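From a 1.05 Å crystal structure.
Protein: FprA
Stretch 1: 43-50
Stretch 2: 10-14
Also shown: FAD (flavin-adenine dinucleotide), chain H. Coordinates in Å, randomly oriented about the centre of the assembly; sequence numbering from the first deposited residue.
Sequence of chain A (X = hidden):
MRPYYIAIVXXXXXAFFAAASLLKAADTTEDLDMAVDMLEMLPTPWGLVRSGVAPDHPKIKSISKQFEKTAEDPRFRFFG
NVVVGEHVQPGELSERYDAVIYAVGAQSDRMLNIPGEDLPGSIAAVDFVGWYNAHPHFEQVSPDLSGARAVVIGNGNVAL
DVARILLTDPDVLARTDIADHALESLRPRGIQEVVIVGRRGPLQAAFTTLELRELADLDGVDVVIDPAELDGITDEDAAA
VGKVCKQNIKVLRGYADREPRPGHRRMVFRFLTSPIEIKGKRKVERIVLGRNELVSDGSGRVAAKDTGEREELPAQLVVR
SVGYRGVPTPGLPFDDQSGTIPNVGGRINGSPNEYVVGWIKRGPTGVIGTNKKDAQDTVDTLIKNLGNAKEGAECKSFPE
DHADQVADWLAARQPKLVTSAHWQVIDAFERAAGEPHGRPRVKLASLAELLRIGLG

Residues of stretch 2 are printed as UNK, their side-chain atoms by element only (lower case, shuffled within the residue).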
# COMPACT_ATOMS: atom_id res chain seq x y z
N PRO A 43 -10.06 -10.45 7.20
CA PRO A 43 -9.89 -11.84 7.62
C PRO A 43 -8.49 -12.39 7.39
O PRO A 43 -8.12 -13.41 7.96
CB PRO A 43 -10.92 -12.60 6.75
CG PRO A 43 -11.94 -11.57 6.45
CD PRO A 43 -11.16 -10.32 6.23
N THR A 44 -7.74 -11.73 6.51
CA THR A 44 -6.45 -12.19 6.04
C THR A 44 -5.35 -11.26 6.53
O THR A 44 -5.53 -10.05 6.50
CB THR A 44 -6.43 -12.22 4.50
OG1 THR A 44 -6.67 -10.89 4.01
CG2 THR A 44 -7.53 -13.09 3.92
N PRO A 45 -4.20 -11.82 6.89
CA PRO A 45 -3.05 -11.02 7.32
C PRO A 45 -2.25 -10.53 6.12
O PRO A 45 -2.55 -10.82 4.96
CB PRO A 45 -2.23 -12.03 8.13
CG PRO A 45 -2.46 -13.33 7.36
CD PRO A 45 -3.90 -13.26 6.96
N TRP A 46 -1.22 -9.76 6.46
CA TRP A 46 -0.10 -9.37 5.59
C TRP A 46 -0.22 -7.99 4.95
O TRP A 46 0.71 -7.53 4.31
CB TRP A 46 0.30 -10.44 4.57
CG TRP A 46 0.56 -11.81 5.19
CD1 TRP A 46 0.87 -12.12 6.51
CD2 TRP A 46 0.56 -13.05 4.50
NE1 TRP A 46 1.02 -13.46 6.66
CE2 TRP A 46 0.81 -14.06 5.45
CE3 TRP A 46 0.35 -13.42 3.17
CZ2 TRP A 46 0.88 -15.42 5.09
CZ3 TRP A 46 0.42 -14.75 2.83
CH2 TRP A 46 0.66 -15.73 3.78
N GLY A 47 -1.35 -7.33 5.14
CA GLY A 47 -1.51 -5.97 4.67
C GLY A 47 -1.23 -5.88 3.19
O GLY A 47 -1.70 -6.67 2.38
N LEU A 48 -0.48 -4.86 2.81
CA LEU A 48 -0.18 -4.59 1.40
C LEU A 48 0.71 -5.66 0.79
O LEU A 48 0.79 -5.74 -0.44
CB LEU A 48 0.44 -3.22 1.22
CG LEU A 48 -0.49 -2.02 1.43
CD1 LEU A 48 0.33 -0.75 1.46
CD2 LEU A 48 -1.54 -1.94 0.34
N VAL A 49 1.36 -6.52 1.58
CA VAL A 49 2.10 -7.61 0.94
C VAL A 49 1.10 -8.46 0.13
O VAL A 49 1.42 -8.94 -0.95
CB VAL A 49 2.89 -8.43 1.95
CG1 VAL A 49 3.44 -9.72 1.37
CG2 VAL A 49 4.01 -7.60 2.54
N ARG A 50 -0.07 -8.69 0.68
CA ARG A 50 -1.15 -9.37 -0.01
C ARG A 50 -1.94 -8.46 -0.94
O ARG A 50 -2.14 -8.79 -2.11
CB ARG A 50 -2.09 -10.03 1.01
CG ARG A 50 -3.30 -10.68 0.40
CD ARG A 50 -4.24 -11.24 1.41
NE ARG A 50 -5.55 -11.56 0.88
CZ ARG A 50 -5.99 -12.78 0.54
NH1 ARG A 50 -5.21 -13.84 0.66
NH2 ARG A 50 -7.22 -12.93 0.11
N UNK A 10 -3.25 -4.18 13.15
CA UNK A 10 -2.77 -4.38 11.81
C UNK A 10 -1.83 -5.57 11.74
O UNK A 10 -1.24 -5.97 12.75
N UNK A 11 -1.67 -6.10 10.52
CA UNK A 11 -0.90 -7.34 10.30
C UNK A 11 -0.07 -7.28 9.02
O UNK A 11 0.23 -8.31 8.44
o UNK A 11 -2.70 -8.53 9.19
c UNK A 11 -1.84 -8.53 10.30
N UNK A 12 0.28 -6.07 8.61
CA UNK A 12 1.21 -5.88 7.52
C UNK A 12 2.65 -5.97 7.99
O UNK A 12 2.95 -6.40 9.10
N UNK A 13 3.58 -5.59 7.11
CA UNK A 13 5.00 -5.66 7.46
C UNK A 13 5.38 -4.97 8.75
O UNK A 13 6.12 -5.54 9.53
c UNK A 13 3.37 -5.15 5.71
c UNK A 13 4.76 -5.23 5.15
c UNK A 13 5.68 -5.03 6.23
N UNK A 14 4.95 -3.75 8.97
CA UNK A 14 5.38 -3.05 10.18
C UNK A 14 4.90 -3.77 11.44
O UNK A 14 5.65 -3.88 12.40
c UNK A 14 4.99 -1.57 10.15
o UNK A 14 3.61 -1.34 10.31
PA FAD H . 0.12 -2.11 5.51
O1A FAD H . -0.84 -1.27 4.78
O2A FAD H . 0.91 -3.13 4.78
O5B FAD H . -0.66 -2.89 6.67
C5B FAD H . -1.65 -2.21 7.44
C4B FAD H . -2.58 -3.28 8.00
O4B FAD H . -3.38 -2.67 9.00
C3B FAD H . -3.53 -3.89 6.97
O3B FAD H . -3.56 -5.30 7.02
C2B FAD H . -4.86 -3.27 7.33
O2B FAD H . -6.00 -3.98 6.94
C1B FAD H . -4.72 -3.12 8.85
N9A FAD H . -5.60 -2.13 9.45
C8A FAD H . -5.80 -0.85 9.02
N7A FAD H . -6.66 -0.19 9.80
C5A FAD H . -7.05 -1.11 10.75
C6A FAD H . -7.95 -1.01 11.81
N6A FAD H . -8.59 0.10 12.14
N1A FAD H . -8.11 -2.12 12.59
C2A FAD H . -7.41 -3.25 12.30
N3A FAD H . -6.54 -3.41 11.30
C4A FAD H . -6.39 -2.31 10.55
N1 FAD H . 7.10 -2.70 -1.27
C2 FAD H . 8.04 -3.55 -1.76
O2 FAD H . 9.05 -3.80 -1.13
N3 FAD H . 7.85 -4.12 -3.01
C4 FAD H . 6.73 -3.94 -3.76
O4 FAD H . 6.60 -4.51 -4.87
C4X FAD H . 5.74 -3.11 -3.23
N5 FAD H . 4.56 -2.90 -3.91
C5X FAD H . 3.62 -2.05 -3.40
C6 FAD H . 2.45 -1.81 -4.09
C7 FAD H . 1.51 -0.90 -3.65
C7M FAD H . 0.24 -0.69 -4.43
C8 FAD H . 1.74 -0.24 -2.44
C8M FAD H . 0.75 0.78 -1.92
C9 FAD H . 2.90 -0.48 -1.71
C9A FAD H . 3.85 -1.38 -2.17
N10 FAD H . 5.04 -1.63 -1.47
C10 FAD H . 5.96 -2.50 -1.98
C1' FAD H . 5.31 -1.00 -0.15
C2' FAD H . 4.76 -1.84 1.00
O2' FAD H . 3.45 -2.23 0.66
C3' FAD H . 4.76 -1.02 2.30
O3' FAD H . 6.08 -0.65 2.66
C4' FAD H . 4.25 -1.75 3.54
O4' FAD H . 3.20 -2.66 3.21
C5' FAD H . 3.76 -0.75 4.59
O5' FAD H . 3.51 -1.53 5.76
P FAD H . 2.52 -1.11 6.93
O1P FAD H . 2.63 -2.22 7.90
O2P FAD H . 2.76 0.28 7.43
O3P FAD H . 1.08 -1.06 6.29

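Position 10 has backbone atoms and nothing beyond them, and it touches no residue of stretch 1. Its CA lies 3.3 Å from O4B of FAD, and an ideal CB would fall 2.7 Å from that same O4B, which is a clash. The backbone angles, with phi 107° and psi 160°, would also jam a CB against the carbonyl oxygen of the preceding residue. Cofactor and backbone thus make the same demand, and the residue is Gly-10.

Position 11 carries one carbon followed by one oxygen, an unbranched side chain ending in a single polar atom. That oxygen lies 3.1 Å from CA of Pro-45 and 3.3 Å from N of Trp-46. Two atoms of this kind, carbon then oxygen, make a serine: Ser-11, with chi1 at 67° (p). The main link, however, is made by its backbone: N of Trp-46 donates to O of Ser-11 at 2.9 Å. The same N-H also makes a weak hydrogen bond to OG of Ser-11, at 3.3 Å, so one donor is shared between two acceptors of one residue. The short side chain suits the place, since it puts an acceptor beside that amide while packing against Pro-45; OG also has a hydrogen bond elsewhere in the structure.

Position 12 again has no side-chain atoms. Its CA comes within 3.6 Å of C of Trp-46 and 3.9 Å of CA of Gly-47, the closest CA pair across the stretches. An ideal CB here would come only 2.3 Å from O5B of FAD. The residue is Gly-12, which stands at the N-cap position of the helix that follows and lets the backbone run close to the cofactor.

Position 13 has three side-chain carbons that close a ring onto the backbone nitrogen. One ring carbon lies 3.6 Å from CG2 of Val-49, and the ring carbon bonded to the nitrogen lies 3.8 Å from O of Trp-46. Only proline closes such a ring, so this is Pro-13, and these two atoms are its CG and CD. Proline suits the first turn of a helix, where its nitrogen, lacking a hydrogen, leaves no donor unpaired, and its ring offers an apolar surface to the valine.

Position 14 has one carbon then one oxygen, and it is out of reach of stretch 1. It is Ser-14. Its small polar side chain suits a phosphate site: OG donates to O1P of FAD at 2.7 Å, and its backbone N donates to the same oxygen at 3.0 Å.

The contact joins two turns that each lead into a helix. Gly-47, like Gly-12, holds an N-cap position; an ideal CB on it would lie 2.9 Å from CA of Gly-12 and 2.5 Å from O5B of FAD, and its positive phi favours glycine independently. The paired glycines therefore allow a close backbone approach, the amide of Trp-46 ties the loops together, and Val-49 and Pro-13 add an apolar contact. Both helix starts serve the diphosphate: N of Leu-48 donates to O2A of FAD at 3.0 Å, while Ser-14 holds the other phosphate.

Stretch 2 10-14: GSGPS
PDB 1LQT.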